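Local atomic coordinates of CDA peptide synthetase I (Streptomyces coelicolor, PDB entry 4JN5), a protein that belongs to the nonribosomal peptide synthetases, large multidomain proteins, and is represented here by its condensation domain. Residues Leu315-Arg320 / Glu330-Ala335. Sequence-based numbering, arbitrary orientation.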
# COMPACT_ATOMS: atom_id res chain seq x y z
N LEU A 315 -4.63 9.86 -14.09
CA LEU A 315 -5.32 9.51 -15.32
C LEU A 315 -6.37 10.57 -15.66
O LEU A 315 -7.35 10.73 -14.93
CB LEU A 315 -6.02 8.15 -15.19
CG LEU A 315 -5.19 6.88 -15.34
CD1 LEU A 315 -6.02 5.67 -14.94
CD2 LEU A 315 -4.67 6.73 -16.76
N ARG A 316 -6.16 11.29 -16.75
CA ARG A 316 -7.17 12.22 -17.24
C ARG A 316 -8.20 11.47 -18.06
O ARG A 316 -7.93 11.04 -19.18
CB ARG A 316 -6.54 13.33 -18.08
CG ARG A 316 -5.81 14.39 -17.28
CD ARG A 316 -5.49 15.60 -18.13
NE ARG A 316 -6.70 16.21 -18.69
CZ ARG A 316 -6.71 17.25 -19.52
NH1 ARG A 316 -5.56 17.80 -19.89
NH2 ARG A 316 -7.85 17.73 -19.97
N LEU A 317 -9.40 11.32 -17.50
CA LEU A 317 -10.45 10.56 -18.14
C LEU A 317 -11.63 11.44 -18.54
O LEU A 317 -12.34 11.96 -17.68
CB LEU A 317 -10.92 9.43 -17.22
CG LEU A 317 -9.81 8.49 -16.74
CD1 LEU A 317 -10.35 7.51 -15.71
CD2 LEU A 317 -9.19 7.76 -17.92
N ALA A 318 -11.84 11.60 -19.84
CA ALA A 318 -12.99 12.32 -20.35
C ALA A 318 -14.21 11.41 -20.34
O ALA A 318 -14.16 10.30 -20.88
CB ALA A 318 -12.73 12.84 -21.75
N VAL A 319 -15.29 11.86 -19.72
CA VAL A 319 -16.49 11.05 -19.61
C VAL A 319 -17.76 11.82 -19.97
O VAL A 319 -18.08 12.83 -19.35
CB VAL A 319 -16.66 10.47 -18.19
CG1 VAL A 319 -17.94 9.66 -18.09
CG2 VAL A 319 -15.45 9.63 -17.80
N ARG A 320 -18.47 11.34 -20.98
CA ARG A 320 -19.77 11.88 -21.34
C ARG A 320 -20.86 10.89 -20.96
O ARG A 320 -20.73 9.69 -21.21
CB ARG A 320 -19.84 12.21 -22.83
CG ARG A 320 -19.00 11.30 -23.71
CD ARG A 320 -17.60 11.86 -23.92
NE ARG A 320 -17.63 13.15 -24.61
CZ ARG A 320 -16.54 13.86 -24.92
NH1 ARG A 320 -15.34 13.41 -24.59
NH2 ARG A 320 -16.66 15.02 -25.55
N GLU A 330 -12.76 1.50 -21.90
CA GLU A 330 -11.78 1.69 -22.98
C GLU A 330 -10.98 2.97 -22.79
O GLU A 330 -9.76 2.97 -22.97
CB GLU A 330 -12.46 1.68 -24.35
CG GLU A 330 -12.86 0.30 -24.84
CD GLU A 330 -13.31 0.31 -26.29
OE1 GLU A 330 -13.53 -0.79 -26.85
OE2 GLU A 330 -13.44 1.41 -26.86
N THR A 331 -11.66 4.05 -22.42
CA THR A 331 -11.00 5.32 -22.17
C THR A 331 -9.91 5.16 -21.10
O THR A 331 -8.85 5.77 -21.19
CB THR A 331 -11.99 6.41 -21.73
OG1 THR A 331 -12.85 6.74 -22.83
CG2 THR A 331 -11.25 7.66 -21.28
N VAL A 332 -10.20 4.33 -20.10
CA VAL A 332 -9.24 4.04 -19.05
C VAL A 332 -8.02 3.29 -19.59
O VAL A 332 -6.88 3.62 -19.26
CB VAL A 332 -9.88 3.23 -17.91
CG1 VAL A 332 -8.81 2.70 -16.96
CG2 VAL A 332 -10.90 4.08 -17.16
N SER A 333 -8.27 2.28 -20.42
CA SER A 333 -7.19 1.47 -20.98
C SER A 333 -6.32 2.28 -21.94
O SER A 333 -5.12 2.03 -22.06
CB SER A 333 -7.74 0.23 -21.68
OG SER A 333 -8.23 -0.70 -20.73
N GLU A 334 -6.93 3.24 -22.63
CA GLU A 334 -6.20 4.09 -23.54
C GLU A 334 -5.31 5.06 -22.76
O GLU A 334 -4.15 5.27 -23.11
CB GLU A 334 -7.16 4.86 -24.46
CG GLU A 334 -7.99 3.96 -25.36
CD GLU A 334 -9.06 4.71 -26.13
OE1 GLU A 334 -9.20 5.93 -25.90
OE2 GLU A 334 -9.76 4.09 -26.95
N ALA A 335 -5.87 5.65 -21.71
CA ALA A 335 -5.13 6.57 -20.87
C ALA A 335 -4.01 5.84 -20.13
O ALA A 335 -2.91 6.37 -19.98
CB ALA A 335 -6.06 7.26 -19.88
O HOH W 1 -14.82 7.87 -21.49
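The carbonyl oxygen of Ala-318 and the hydroxyl of Thr-331 are joined through one water, which donates to Ala-318 O at 2.6 Å and accepts from Thr-331 OG1 at 2.6 Å. Threonine suits this place because its two branches do different work: OG1 reaches the water, while CG2, anti to the backbone N, lies 3.9 Å from CD2 of Leu-317. The carbonyl of Arg-327, one turn earlier in the helix, is a weak second acceptor for the same hydroxyl proton and so competes with the water.

Beyond the water the contact is apolar. Buried Leu-317 reaches the helix with both methyls: CD1 meets Val-332 CG2 at 3.8 Å, and CD2 packs on Ala-335 CB at 3.7 Å. Branched Val-332 faces both this leucine and helix 267-283. Ala-335, with nothing beyond CB, is consistent with the close approach of the strand, and its CB also receives CD2 of Leu-315 at 3.5 Å. Arg-316, between the leucines, leads its guanidinium away from the helix to Asp-223 and the carbonyl of Leu-220.

The axes of strand 315-318 and helix 330-335 come within 8.5 Å of each other at 147°, so the two run roughly antiparallel. Strand 311-318 pairs with strand 287-294, giving a helix packed against one face of a two-stranded antiparallel sheet within the condensation domain.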